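Local coordinates for protein P450 epoxidase (Sorangium cellulosum, PDB 1Q5D) that belongs to the cytochrome P450 family of haem-containing proteins, a mostly helical fold that encloses an iron protoporphyrin next to a pocket holding a second ligand, at residues 114-119 against 366-370; 65-71 against 307-313; 19-25 against 301-305. All coordinates share one frame. Residue numbers count along the deposited sequence, not the author numbering.

Contact 1: 114-119 against 366-370; sequences FTSRAI and PGVSL. With HEM (protoporphyrin IX containing Fe), chain B.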
loop_
_atom_site.group_PDB
_atom_site.type_symbol
_atom_site.label_atom_id
_atom_site.label_comp_id
_atom_site.label_asym_id
_atom_site.label_seq_id
_atom_site.Cartn_x
_atom_site.Cartn_y
_atom_site.Cartn_z
ATOM N N PHE A 114 -10.438 6.701 -10.807
ATOM C CA PHE A 114 -9.671 6.984 -9.598
ATOM C C PHE A 114 -9.094 8.413 -9.483
ATOM O O PHE A 114 -8.320 8.672 -8.577
ATOM C CB PHE A 114 -8.523 5.980 -9.455
ATOM C CG PHE A 114 -8.943 4.645 -8.895
ATOM C CD1 PHE A 114 -9.207 3.582 -9.747
ATOM C CD2 PHE A 114 -9.069 4.459 -7.525
ATOM C CE1 PHE A 114 -9.586 2.344 -9.237
ATOM C CE2 PHE A 114 -9.444 3.231 -7.001
ATOM C CZ PHE A 114 -9.698 2.169 -7.859
ATOM N N THR A 115 -9.450 9.330 -10.376
ATOM C CA THR A 115 -8.978 10.722 -10.231
ATOM C C THR A 115 -9.535 11.341 -8.959
ATOM O O THR A 115 -10.533 10.863 -8.433
ATOM C CB THR A 115 -9.453 11.582 -11.398
ATOM O OG1 THR A 115 -10.889 11.615 -11.373
ATOM C CG2 THR A 115 -9.117 10.930 -12.726
ATOM N N SER A 116 -8.901 12.409 -8.474
ATOM C CA SER A 116 -9.383 13.164 -7.311
ATOM C C SER A 116 -10.842 13.600 -7.458
ATOM O O SER A 116 -11.612 13.591 -6.492
ATOM C CB SER A 116 -8.515 14.410 -7.084
ATOM O OG SER A 116 -7.285 14.057 -6.468
ATOM N N ARG A 117 -11.205 14.001 -8.671
ATOM C CA ARG A 117 -12.569 14.417 -8.981
ATOM C C ARG A 117 -13.556 13.259 -8.846
ATOM O O ARG A 117 -14.595 13.395 -8.219
ATOM C CB ARG A 117 -12.638 14.988 -10.399
ATOM C CG ARG A 117 -13.935 15.756 -10.683
ATOM C CD ARG A 117 -14.340 15.790 -12.158
ATOM N NE ARG A 117 -14.131 14.514 -12.851
ATOM C CZ ARG A 117 -14.984 13.481 -12.853
ATOM N NH1 ARG A 117 -16.126 13.530 -12.177
ATOM N NH2 ARG A 117 -14.684 12.380 -13.528
ATOM N N ALA A 118 -13.218 12.118 -9.436
ATOM C CA ALA A 118 -14.086 10.950 -9.388
ATOM C C ALA A 118 -14.284 10.428 -7.966
ATOM O O ALA A 118 -15.399 10.052 -7.597
ATOM C CB ALA A 118 -13.549 9.846 -10.292
ATOM N N ILE A 119 -13.219 10.396 -7.166
ATOM C CA ILE A 119 -13.337 9.849 -5.804
ATOM C C ILE A 119 -13.848 10.844 -4.754
ATOM O O ILE A 119 -14.117 10.471 -3.606
ATOM C CB ILE A 119 -12.027 9.143 -5.327
ATOM C CG1 ILE A 119 -10.885 10.140 -5.157
ATOM C CG2 ILE A 119 -11.653 8.021 -6.282
ATOM C CD1 ILE A 119 -10.729 10.627 -3.745
ATOM N N PRO A 366 -2.816 3.631 -8.637
ATOM C CA PRO A 366 -4.083 4.281 -9.005
ATOM C C PRO A 366 -4.844 4.822 -7.813
ATOM O O PRO A 366 -5.651 5.745 -7.971
ATOM C CB PRO A 366 -4.871 3.175 -9.722
ATOM C CG PRO A 366 -4.263 1.849 -9.228
ATOM C CD PRO A 366 -2.838 2.170 -8.849
ATOM N N GLY A 367 -4.579 4.281 -6.628
ATOM C CA GLY A 367 -5.314 4.667 -5.442
ATOM C C GLY A 367 -4.791 5.874 -4.700
ATOM O O GLY A 367 -5.320 6.211 -3.650
ATOM N N VAL A 368 -3.780 6.547 -5.251
ATOM C CA VAL A 368 -3.157 7.686 -4.570
ATOM C C VAL A 368 -4.172 8.732 -4.116
ATOM O O VAL A 368 -4.115 9.175 -2.984
ATOM C CB VAL A 368 -1.977 8.304 -5.385
ATOM C CG1 VAL A 368 -2.436 8.829 -6.744
ATOM C CG2 VAL A 368 -1.268 9.385 -4.585
ATOM N N SER A 369 -5.132 9.084 -4.968
ATOM C CA SER A 369 -6.130 10.086 -4.576
ATOM C C SER A 369 -7.084 9.597 -3.492
ATOM O O SER A 369 -7.393 10.333 -2.561
ATOM C CB SER A 369 -6.927 10.555 -5.795
ATOM O OG SER A 369 -6.117 11.417 -6.584
ATOM N N LEU A 370 -7.565 8.360 -3.630
ATOM C CA LEU A 370 -8.407 7.750 -2.607
ATOM C C LEU A 370 -7.689 7.653 -1.254
ATOM O O LEU A 370 -8.241 8.031 -0.222
ATOM C CB LEU A 370 -8.932 6.391 -3.080
ATOM C CG LEU A 370 -9.975 5.678 -2.202
ATOM C CD1 LEU A 370 -11.110 6.621 -1.826
ATOM C CD2 LEU A 370 -10.516 4.472 -2.937
HETATM C CHA HEM B . 0.405 0.107 -7.022
HETATM C CHB HEM B . 1.681 2.296 -2.923
HETATM C CHC HEM B . -3.009 2.857 -1.769
HETATM C CHD HEM B . -4.237 0.161 -5.554
HETATM C C1A HEM B . 1.149 0.731 -6.057
HETATM C C2A HEM B . 2.576 0.947 -6.095
HETATM C C3A HEM B . 2.934 1.534 -4.954
HETATM C C4A HEM B . 1.741 1.719 -4.161
HETATM C CMA HEM B . 4.375 1.958 -4.556
HETATM C CAA HEM B . 3.506 0.552 -7.267
HETATM C CBA HEM B . 4.202 -0.781 -6.979
HETATM C CGA HEM B . 5.181 -1.087 -8.101
HETATM O O1A HEM B . 5.768 -2.213 -8.118
HETATM O O2A HEM B . 5.364 -0.214 -8.997
HETATM C C1B HEM B . 0.516 2.621 -2.290
HETATM C C2B HEM B . 0.464 3.333 -1.037
HETATM C C3B HEM B . -0.809 3.474 -0.707
HETATM C C4B HEM B . -1.628 2.867 -1.736
HETATM C CMB HEM B . 1.666 3.823 -0.184
HETATM C CAB HEM B . -1.237 4.205 0.577
HETATM C CBB HEM B . -2.436 4.025 1.122
HETATM C C1C HEM B . -3.765 2.218 -2.705
HETATM C C2C HEM B . -5.210 2.194 -2.774
HETATM C C3C HEM B . -5.536 1.440 -3.827
HETATM C C4C HEM B . -4.309 0.985 -4.455
HETATM C CMC HEM B . -6.137 2.933 -1.772
HETATM C CAC HEM B . -6.916 1.051 -4.388
HETATM C CBC HEM B . -8.018 1.679 -3.988
HETATM C C1D HEM B . -3.097 -0.151 -6.250
HETATM C C2D HEM B . -3.078 -1.045 -7.370
HETATM C C3D HEM B . -1.641 -1.065 -7.837
HETATM C C4D HEM B . -0.933 -0.196 -6.937
HETATM C CMD HEM B . -4.274 -1.798 -7.975
HETATM C CAD HEM B . -1.062 -1.834 -9.037
HETATM C CBD HEM B . -0.849 -0.779 -10.130
HETATM C CGD HEM B . -0.246 -1.403 -11.363
HETATM O O1D HEM B . 0.547 -2.367 -11.208
HETATM O O2D HEM B . -0.562 -0.951 -12.505
HETATM N NA HEM B . 0.658 1.213 -4.863
HETATM N NB HEM B . -0.783 2.340 -2.719
HETATM N NC HEM B . -3.260 1.465 -3.734
HETATM N ND HEM B . -1.819 0.326 -6.012
HETATM FE FE HEM B . -1.304 1.485 -4.393
HETATM O O HOH W 1 -7.209 7.413 -6.248
HETATM O O HOH W 2 -5.148 8.001 -9.534
HETATM O O HOH W 3 -1.041 -0.382 -3.246
#
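A single water does much of the polar work here: water 1 donates to F114 O (2.9 Å) and P366 O (2.9 Å) and accepts from L370 N (2.8 Å), knitting two backbones that do not bond each other directly. Water 2 donates to P366 O (2.8 Å) and, weakly, to F114 O (3.4 Å). The direct hydrogen bond is between two hydroxyls, S116 OG and S369 OG, 2.9 Å apart; serine suits both places, being small enough for the backbones to approach (S116 and S369 CA atoms 5.2 Å apart). T115 turns away and serves its own segment as an N-cap, T115 OG1 accepting from A118 N at 3.1 Å and fixing the start of a short, weakly bonded helix.

Apolar side chains fill the rest. The buried F114 ring brings CD1 to 4.4 Å from P366 CB and CE2 to 4.4 Å from L370 CD2, which lies at its edge. I119 packs alongside, its CB 4.4 Å from L370 CD1. F114 CE2 (3.7 Å) and L370 CD2 (3.9 Å) both meet the haem vinyl carbon CBC, while G367 CA lies 3.6 Å from haem C3C. A CB on G367 would run into the porphyrin, so glycine fits this N-cap.

The site is characteristic of the P450 fold, where the loop carrying the haem thiolate leads into a long helix on the proximal (thiolate) side of the porphyrin. Here that helix is 368-385; the short helix 116-119, between helices 100-110 and 123-137, leans on its first turn, and L370 also touches L122.

Contact 2: 65-71 against 307-313; sequences ERFAVSR and RFARQDL. With HEM (protoporphyrin IX containing Fe), chain B.
R307 (phi/psi -138/165) lies opposite V69 (-93/-40, where 65-71 breaks into loop), CA-CA 5.2 Å. Long and cationic, with chi1 and chi2 m, it reaches a haem carboxylate, R307 NH1 to haem O1A 2.8 Å and NH2 to O2A 3.0 Å, V69 CG2 lying over the guanidinium, 3.5 Å from R307 CZ. F308 (-130/136) starts the pairing, antiparallel and hydrogen-bonded, with A68 (-92/158): A68 N to F308 O 2.7 Å, F308 N to A68 O 2.8 Å. Its ring (chi1 m) sets CE1 3.4 Å from V69 O. This is the edge of the mixed P450 sheet. A309 faces F67 (-107/117) as a non-hydrogen-bonded pair, CA-CA 4.8 Å. R310 (-84/-5) leaves the strand, R310 N to R66 O 3.0 Å and R310 NH1 to E65 O 2.7 Å; small A68 leaves room for it, A68 CB to R310 CG 3.6 Å. After extended Q311, L313 (chi1 p) brings CD1 3.6 Å from F67 CZ and 3.8 Å from R66 CZ, over a guanidinium salt-bridged to D64.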
loop_
_atom_site.group_PDB
_atom_site.type_symbol
_atom_site.label_atom_id
_atom_site.label_comp_id
_atom_site.label_asym_id
_atom_site.label_seq_id
_atom_site.Cartn_x
_atom_site.Cartn_y
_atom_site.Cartn_z
ATOM N N GLU A 65 12.860 -0.132 -18.961
ATOM C CA GLU A 65 12.118 -1.244 -19.553
ATOM C C GLU A 65 12.890 -2.563 -19.536
ATOM O O GLU A 65 12.320 -3.621 -19.798
ATOM C CB GLU A 65 11.658 -0.910 -20.974
ATOM C CG GLU A 65 10.262 -0.309 -21.037
ATOM C CD GLU A 65 10.286 1.208 -21.024
ATOM O OE1 GLU A 65 9.300 1.833 -21.475
ATOM O OE2 GLU A 65 11.299 1.781 -20.567
ATOM N N ARG A 66 14.177 -2.495 -19.217
ATOM C CA ARG A 66 14.975 -3.700 -19.006
ATOM C C ARG A 66 14.486 -4.475 -17.773
ATOM O O ARG A 66 14.740 -5.671 -17.639
ATOM C CB ARG A 66 16.458 -3.342 -18.849
ATOM C CG ARG A 66 17.139 -2.849 -20.126
ATOM C CD ARG A 66 18.572 -2.369 -19.927
ATOM N NE ARG A 66 18.699 -1.357 -18.878
ATOM C CZ ARG A 66 19.859 -0.887 -18.433
ATOM N NH1 ARG A 66 20.997 -1.334 -18.944
ATOM N NH2 ARG A 66 19.890 0.029 -17.473
ATOM N N PHE A 67 13.784 -3.786 -16.874
ATOM C CA PHE A 67 13.296 -4.407 -15.646
ATOM C C PHE A 67 11.791 -4.628 -15.692
ATOM O O PHE A 67 11.021 -3.671 -15.761
ATOM C CB PHE A 67 13.683 -3.556 -14.440
ATOM C CG PHE A 67 15.172 -3.477 -14.204
ATOM C CD1 PHE A 67 15.931 -2.475 -14.791
ATOM C CD2 PHE A 67 15.811 -4.408 -13.397
ATOM C CE1 PHE A 67 17.303 -2.403 -14.574
ATOM C CE2 PHE A 67 17.176 -4.341 -13.175
ATOM C CZ PHE A 67 17.924 -3.335 -13.765
ATOM N N ALA A 68 11.370 -5.890 -15.648
ATOM C CA ALA A 68 9.953 -6.236 -15.762
ATOM C C ALA A 68 9.252 -6.334 -14.407
ATOM O O ALA A 68 9.900 -6.522 -13.378
ATOM C CB ALA A 68 9.793 -7.543 -16.518
ATOM N N VAL A 69 7.925 -6.199 -14.436
ATOM C CA VAL A 69 7.068 -6.376 -13.263
ATOM C C VAL A 69 6.548 -7.813 -13.148
ATOM O O VAL A 69 6.476 -8.364 -12.053
ATOM C CB VAL A 69 5.866 -5.404 -13.308
ATOM C CG1 VAL A 69 4.851 -5.757 -12.249
ATOM C CG2 VAL A 69 6.333 -3.962 -13.146
ATOM N N SER A 70 6.184 -8.421 -14.276
ATOM C CA SER A 70 5.628 -9.781 -14.260
ATOM C C SER A 70 6.539 -10.788 -13.565
ATOM O O SER A 70 7.718 -10.928 -13.910
ATOM C CB SER A 70 5.308 -10.285 -15.671
ATOM O OG SER A 70 5.423 -11.703 -15.705
ATOM N N ARG A 71 5.973 -11.496 -12.592
ATOM C CA ARG A 71 6.727 -12.451 -11.807
ATOM C C ARG A 71 7.141 -13.637 -12.674
ATOM O O ARG A 71 8.003 -14.425 -12.280
ATOM C CB ARG A 71 5.919 -12.910 -10.587
ATOM C CG ARG A 71 5.932 -11.919 -9.424
ATOM C CD ARG A 71 5.258 -10.586 -9.723
ATOM N NE ARG A 71 5.114 -9.741 -8.535
ATOM C CZ ARG A 71 5.443 -8.459 -8.481
ATOM N NH1 ARG A 71 5.955 -7.854 -9.544
ATOM N NH2 ARG A 71 5.269 -7.777 -7.358
ATOM N N ARG A 307 11.352 -5.729 -9.095
ATOM C CA ARG A 307 11.416 -5.815 -10.549
ATOM C C ARG A 307 12.265 -7.028 -10.895
ATOM O O ARG A 307 12.976 -7.550 -10.038
ATOM C CB ARG A 307 12.043 -4.552 -11.147
ATOM C CG ARG A 307 11.179 -3.304 -10.990
ATOM C CD ARG A 307 9.857 -3.430 -11.712
ATOM N NE ARG A 307 9.108 -2.187 -11.784
ATOM C CZ ARG A 307 8.143 -1.858 -10.944
ATOM N NH1 ARG A 307 7.839 -2.664 -9.918
ATOM N NH2 ARG A 307 7.498 -0.707 -11.107
ATOM N N PHE A 308 12.204 -7.463 -12.153
ATOM C CA PHE A 308 12.973 -8.616 -12.605
ATOM C C PHE A 308 13.741 -8.309 -13.887
ATOM O O PHE A 308 13.208 -7.690 -14.805
ATOM C CB PHE A 308 12.054 -9.827 -12.796
ATOM C CG PHE A 308 11.186 -10.117 -11.607
ATOM C CD1 PHE A 308 9.936 -9.521 -11.484
ATOM C CD2 PHE A 308 11.617 -10.973 -10.607
ATOM C CE1 PHE A 308 9.137 -9.771 -10.379
ATOM C CE2 PHE A 308 10.807 -11.241 -9.500
ATOM C CZ PHE A 308 9.566 -10.635 -9.393
ATOM N N ALA A 309 15.003 -8.724 -13.931
ATOM C CA ALA A 309 15.866 -8.480 -15.090
ATOM C C ALA A 309 15.428 -9.305 -16.294
ATOM O O ALA A 309 15.367 -10.526 -16.221
ATOM C CB ALA A 309 17.324 -8.791 -14.738
ATOM N N ARG A 310 15.139 -8.629 -17.402
ATOM C CA ARG A 310 14.679 -9.293 -18.618
ATOM C C ARG A 310 15.835 -9.833 -19.464
ATOM O O ARG A 310 15.612 -10.514 -20.468
ATOM C CB ARG A 310 13.827 -8.339 -19.458
ATOM C CG ARG A 310 12.507 -7.966 -18.803
ATOM C CD ARG A 310 11.774 -6.837 -19.493
ATOM N NE ARG A 310 11.194 -7.275 -20.757
ATOM C CZ ARG A 310 11.160 -6.537 -21.855
ATOM N NH1 ARG A 310 11.668 -5.310 -21.852
ATOM N NH2 ARG A 310 10.615 -7.025 -22.960
ATOM N N GLN A 311 17.060 -9.529 -19.039
ATOM C CA GLN A 311 18.270 -9.874 -19.777
ATOM C C GLN A 311 19.467 -9.647 -18.862
ATOM O O GLN A 311 19.353 -8.966 -17.845
ATOM C CB GLN A 311 18.402 -8.973 -21.005
ATOM C CG GLN A 311 18.807 -7.553 -20.640
ATOM C CD GLN A 311 18.813 -6.605 -21.817
ATOM O OE1 GLN A 311 17.989 -6.726 -22.724
ATOM N NE2 GLN A 311 19.738 -5.647 -21.801
ATOM N N ASP A 312 20.616 -10.215 -19.218
ATOM C CA ASP A 312 21.856 -9.926 -18.496
ATOM C C ASP A 312 22.198 -8.447 -18.632
ATOM O O ASP A 312 22.008 -7.862 -19.700
ATOM C CB ASP A 312 23.012 -10.751 -19.058
ATOM C CG ASP A 312 22.916 -12.218 -18.704
ATOM O OD1 ASP A 312 23.781 -12.982 -19.177
ATOM O OD2 ASP A 312 22.028 -12.709 -17.970
ATOM N N LEU A 313 22.690 -7.841 -17.556
ATOM C CA LEU A 313 23.125 -6.445 -17.601
ATOM C C LEU A 313 24.013 -6.102 -16.416
ATOM O O LEU A 313 24.007 -6.807 -15.411
ATOM C CB LEU A 313 21.928 -5.484 -17.662
ATOM C CG LEU A 313 20.953 -5.415 -16.481
ATOM C CD1 LEU A 313 20.083 -4.164 -16.588
ATOM C CD2 LEU A 313 20.073 -6.650 -16.423
HETATM C CHA HEM B . 0.405 0.107 -7.022
HETATM C CHB HEM B . 1.681 2.296 -2.923
HETATM C CHC HEM B . -3.009 2.857 -1.769
HETATM C CHD HEM B . -4.237 0.161 -5.554
HETATM C C1A HEM B . 1.149 0.731 -6.057
HETATM C C2A HEM B . 2.576 0.947 -6.095
HETATM C C3A HEM B . 2.934 1.534 -4.954
HETATM C C4A HEM B . 1.741 1.719 -4.161
HETATM C CMA HEM B . 4.375 1.958 -4.556
HETATM C CAA HEM B . 3.506 0.552 -7.267
HETATM C CBA HEM B . 4.202 -0.781 -6.979
HETATM C CGA HEM B . 5.181 -1.087 -8.101
HETATM O O1A HEM B . 5.768 -2.213 -8.118
HETATM O O2A HEM B . 5.364 -0.214 -8.997
HETATM C C1B HEM B . 0.516 2.621 -2.290
HETATM C C2B HEM B . 0.464 3.333 -1.037
HETATM C C3B HEM B . -0.809 3.474 -0.707
HETATM C C4B HEM B . -1.628 2.867 -1.736
HETATM C CMB HEM B . 1.666 3.823 -0.184
HETATM C CAB HEM B . -1.237 4.205 0.577
HETATM C CBB HEM B . -2.436 4.025 1.122
HETATM C C1C HEM B . -3.765 2.218 -2.705
HETATM C C2C HEM B . -5.210 2.194 -2.774
HETATM C C3C HEM B . -5.536 1.440 -3.827
HETATM C C4C HEM B . -4.309 0.985 -4.455
HETATM C CMC HEM B . -6.137 2.933 -1.772
HETATM C CAC HEM B . -6.916 1.051 -4.388
HETATM C CBC HEM B . -8.018 1.679 -3.988
HETATM C C1D HEM B . -3.097 -0.151 -6.250
HETATM C C2D HEM B . -3.078 -1.045 -7.370
HETATM C C3D HEM B . -1.641 -1.065 -7.837
HETATM C C4D HEM B . -0.933 -0.196 -6.937
HETATM C CMD HEM B . -4.274 -1.798 -7.975
HETATM C CAD HEM B . -1.062 -1.834 -9.037
HETATM C CBD HEM B . -0.849 -0.779 -10.130
HETATM C CGD HEM B . -0.246 -1.403 -11.363
HETATM O O1D HEM B . 0.547 -2.367 -11.208
HETATM O O2D HEM B . -0.562 -0.951 -12.505
HETATM N NA HEM B . 0.658 1.213 -4.863
HETATM N NB HEM B . -0.783 2.340 -2.719
HETATM N NC HEM B . -3.260 1.465 -3.734
HETATM N ND HEM B . -1.819 0.326 -6.012
HETATM FE FE HEM B . -1.304 1.485 -4.393
HETATM O O HOH W 4 10.655 -0.955 -14.131
HETATM O O HOH W 3 -1.041 -0.382 -3.246
#

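Contact 3: 19-25 against 301-305; sequences PFAPGYA and LRIGT. With EPB (7,11-dihydroxy-8,8,10,12,16-pentamethyl-3-[1-methyl-2-(2-methyl-thiazol-4-yl)vinyl]-4,17-dioxabicyclo[14.1.0]heptadecane-5,9-dione), chain C.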
loop_
_atom_site.group_PDB
_atom_site.type_symbol
_atom_site.label_atom_id
_atom_site.label_comp_id
_atom_site.label_asym_id
_atom_site.label_seq_id
_atom_site.Cartn_x
_atom_site.Cartn_y
_atom_site.Cartn_z
ATOM N N PRO A 19 15.904 -7.191 7.461
ATOM C CA PRO A 19 14.635 -6.447 7.601
ATOM C C PRO A 19 13.558 -7.173 8.444
ATOM O O PRO A 19 12.468 -6.605 8.647
ATOM C CB PRO A 19 14.173 -6.293 6.154
ATOM C CG PRO A 19 14.731 -7.542 5.454
ATOM C CD PRO A 19 16.080 -7.760 6.112
ATOM N N PHE A 20 13.844 -8.395 8.910
ATOM C CA PHE A 20 12.941 -9.098 9.836
ATOM C C PHE A 20 13.471 -9.169 11.267
ATOM O O PHE A 20 12.840 -9.766 12.142
ATOM C CB PHE A 20 12.576 -10.504 9.322
ATOM C CG PHE A 20 11.836 -10.475 8.024
ATOM C CD1 PHE A 20 12.502 -10.653 6.829
ATOM C CD2 PHE A 20 10.480 -10.196 7.999
ATOM C CE1 PHE A 20 11.816 -10.599 5.616
ATOM C CE2 PHE A 20 9.798 -10.127 6.796
ATOM C CZ PHE A 20 10.475 -10.334 5.601
ATOM N N ALA A 21 14.609 -8.534 11.512
ATOM C CA ALA A 21 15.145 -8.432 12.866
ATOM C C ALA A 21 14.191 -7.642 13.742
ATOM O O ALA A 21 13.575 -6.669 13.284
ATOM C CB ALA A 21 16.504 -7.760 12.854
ATOM N N PRO A 22 14.045 -8.062 14.994
ATOM C CA PRO A 22 13.296 -7.283 15.982
ATOM C C PRO A 22 13.829 -5.868 15.997
ATOM O O PRO A 22 15.044 -5.667 15.927
ATOM C CB PRO A 22 13.624 -7.982 17.314
ATOM C CG PRO A 22 13.984 -9.377 16.928
ATOM C CD PRO A 22 14.558 -9.334 15.541
ATOM N N GLY A 23 12.932 -4.889 16.066
ATOM C CA GLY A 23 13.338 -3.502 16.025
ATOM C C GLY A 23 13.398 -2.838 14.657
ATOM O O GLY A 23 13.338 -1.607 14.588
ATOM N N TYR A 24 13.522 -3.624 13.582
ATOM C CA TYR A 24 13.720 -3.056 12.251
ATOM C C TYR A 24 12.493 -2.276 11.800
ATOM O O TYR A 24 12.604 -1.117 11.407
ATOM C CB TYR A 24 14.103 -4.122 11.215
ATOM C CG TYR A 24 14.211 -3.619 9.781
ATOM C CD1 TYR A 24 15.450 -3.276 9.228
ATOM C CD2 TYR A 24 13.084 -3.509 8.972
ATOM C CE1 TYR A 24 15.552 -2.831 7.918
ATOM C CE2 TYR A 24 13.173 -3.072 7.671
ATOM C CZ TYR A 24 14.403 -2.733 7.141
ATOM O OH TYR A 24 14.482 -2.291 5.839
ATOM N N ALA A 25 11.327 -2.907 11.867
ATOM C CA ALA A 25 10.073 -2.209 11.532
ATOM C C ALA A 25 9.943 -0.886 12.297
ATOM O O ALA A 25 9.654 0.152 11.704
ATOM C CB ALA A 25 8.875 -3.095 11.789
ATOM N N LEU A 301 6.744 0.794 3.871
ATOM C CA LEU A 301 7.249 -0.445 3.284
ATOM C C LEU A 301 8.469 -0.938 4.058
ATOM O O LEU A 301 9.371 -0.157 4.356
ATOM C CB LEU A 301 7.628 -0.266 1.817
ATOM C CG LEU A 301 6.450 -0.003 0.871
ATOM C CD1 LEU A 301 6.890 0.182 -0.589
ATOM C CD2 LEU A 301 5.474 -1.185 1.006
ATOM N N ARG A 302 8.470 -2.229 4.382
ATOM C CA ARG A 302 9.599 -2.876 5.086
ATOM C C ARG A 302 10.849 -2.885 4.225
ATOM O O ARG A 302 11.953 -2.550 4.679
ATOM C CB ARG A 302 9.227 -4.329 5.407
ATOM C CG ARG A 302 10.287 -5.091 6.234
ATOM C CD ARG A 302 9.795 -6.460 6.716
ATOM N NE ARG A 302 8.668 -6.302 7.618
ATOM C CZ ARG A 302 8.770 -6.139 8.934
ATOM N NH1 ARG A 302 9.962 -6.139 9.534
ATOM N NH2 ARG A 302 7.666 -5.989 9.655
ATOM N N ILE A 303 10.690 -3.314 2.984
ATOM C CA ILE A 303 11.798 -3.331 2.039
ATOM C C ILE A 303 11.479 -2.415 0.843
ATOM O O ILE A 303 12.146 -1.400 0.634
ATOM C CB ILE A 303 12.103 -4.781 1.575
ATOM C CG1 ILE A 303 12.222 -5.712 2.796
ATOM C CG2 ILE A 303 13.387 -4.822 0.740
ATOM C CD1 ILE A 303 11.392 -6.975 2.691
ATOM N N GLY A 304 10.467 -2.770 0.062
ATOM C CA GLY A 304 10.052 -1.946 -1.060
ATOM C C GLY A 304 9.253 -2.705 -2.087
ATOM O O GLY A 304 8.354 -3.479 -1.753
ATOM N N THR A 305 9.565 -2.491 -3.354
ATOM C CA THR A 305 8.883 -3.211 -4.396
ATOM C C THR A 305 9.906 -3.913 -5.266
ATOM O O THR A 305 11.105 -3.678 -5.112
ATOM C CB THR A 305 7.932 -2.306 -5.200
ATOM O OG1 THR A 305 7.203 -3.117 -6.123
ATOM C CG2 THR A 305 8.714 -1.332 -6.094
HETATM O O16 EPB C . 0.429 -5.546 -0.121
HETATM C C51 EPB C . 2.913 -1.500 -0.941
HETATM O O41 EPB C . 0.836 -0.991 -2.566
HETATM C C5 EPB C . 2.026 -1.631 -2.126
HETATM C C4 EPB C . 0.593 -2.374 -2.284
HETATM C C16 EPB C . 1.150 -5.838 -1.002
HETATM O O1 EPB C . 1.000 -5.477 -2.332
HETATM C C2 EPB C . -0.207 -4.659 -2.845
HETATM C C3 EPB C . 0.339 -3.273 -3.373
HETATM C C20 EPB C . -0.759 -5.587 -4.002
HETATM C C21 EPB C . -1.422 -6.836 -3.441
HETATM C C22 EPB C . -0.657 -5.275 -5.326
HETATM C C23 EPB C . -1.049 -5.985 -6.544
HETATM N N26 EPB C . -0.964 -7.366 -6.572
HETATM C C25 EPB C . -1.343 -7.857 -7.780
HETATM C C27 EPB C . -1.341 -9.321 -7.994
HETATM C C24 EPB C . -1.443 -5.439 -7.707
HETATM S S1 EPB C . -1.758 -6.657 -8.869
HETATM C C15 EPB C . 2.407 -6.705 -0.735
HETATM C C14 EPB C . 2.681 -7.867 -1.792
HETATM O O14 EPB C . 1.450 -8.568 -1.830
HETATM C C13 EPB C . 3.996 -8.791 -1.532
HETATM C C29 EPB C . 3.806 -9.545 -0.169
HETATM C C30 EPB C . 4.077 -9.887 -2.591
HETATM C C12 EPB C . 5.358 -7.899 -1.426
HETATM O O12 EPB C . 6.061 -7.906 -0.365
HETATM C C11 EPB C . 5.923 -6.969 -2.570
HETATM C C28 EPB C . 7.415 -7.363 -2.692
HETATM C C10 EPB C . 5.349 -5.600 -2.361
HETATM O O10 EPB C . 5.976 -4.963 -1.204
HETATM C C9 EPB C . 5.625 -4.820 -3.631
HETATM C C91 EPB C . 4.904 -5.435 -4.736
HETATM C C8 EPB C . 5.064 -3.441 -3.669
HETATM C C7 EPB C . 4.161 -3.021 -2.438
HETATM C C6 EPB C . 2.810 -2.611 -3.235
HETATM O O HOH W 5 10.941 -5.764 12.384
#
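A type II beta turn, A21 to Y24, in the N-terminal loop of this P450 brings its two flanks, P19 and F20 on one and Y24 and A25 on the other, to the side chain of R302, just ahead of strand 304-309. The turn closes with Y24 N to A21 O (3.1 Å), and G23, at phi 91°, takes a conformation that a side chain would crowd.

A buried guanidinium needs its N-H groups satisfied, and here carbonyl oxygens and a water do this by dipolar interaction. R302 NH1 donates to P19 O (2.7 Å) and to water 5 (3.0 Å); R302 NE goes to H400 O, and NH2 to G398 O with a weak bond to F403 O. Each of the three nitrogens thus donates at least one hydrogen bond. Water 5 also accepts from A25 N (2.9 Å) and donates to A21 O (2.9 Å), which so serves both turn and water. The carbonyl of R302 is met by a tyrosine long enough to reach it, Y24 OH to R302 O at 2.8 Å.

Apolar contacts surround this network. P19 CB rests 3.9 Å from I303 CG1, both side chains also touching W44, and F20 CE2 lies 3.7 Å from R302 CD.

Both ends of 301-305 reach the ligands. Before R302, L301 CD2 comes within 3.2 Å of EPB C51; after it, T305 OG1 is hydrogen-bonded to the haem propionate carrying O1A, and G304 O accepts from EPB O10 at 2.9 Å.

How the contacts relate
Contacts 1 and 3 are buried and lie on opposite sides of the chain's centre, their own centres about 28 Å apart; contact 2 is partly buried, with E65, R66 and R310 towards the surface but R307 buried. Contacts 2 and 3 draw on one strand, 304-309, whereas contact 1 belongs to the helical part. Their chemistry follows their place: contact 1 mixes waters, hydroxyls and apolar packing, contact 2 combines antiparallel sheet pairing with arginine hydrogen bonds to carbonyls and a haem carboxylate, and contact 3 joins loop to loop through one arginine, backbone carbonyls and a tyrosine hydroxyl. Contact 1 meets the haem at a vinyl group and the ring, contacts 2 and 3 at one propionate.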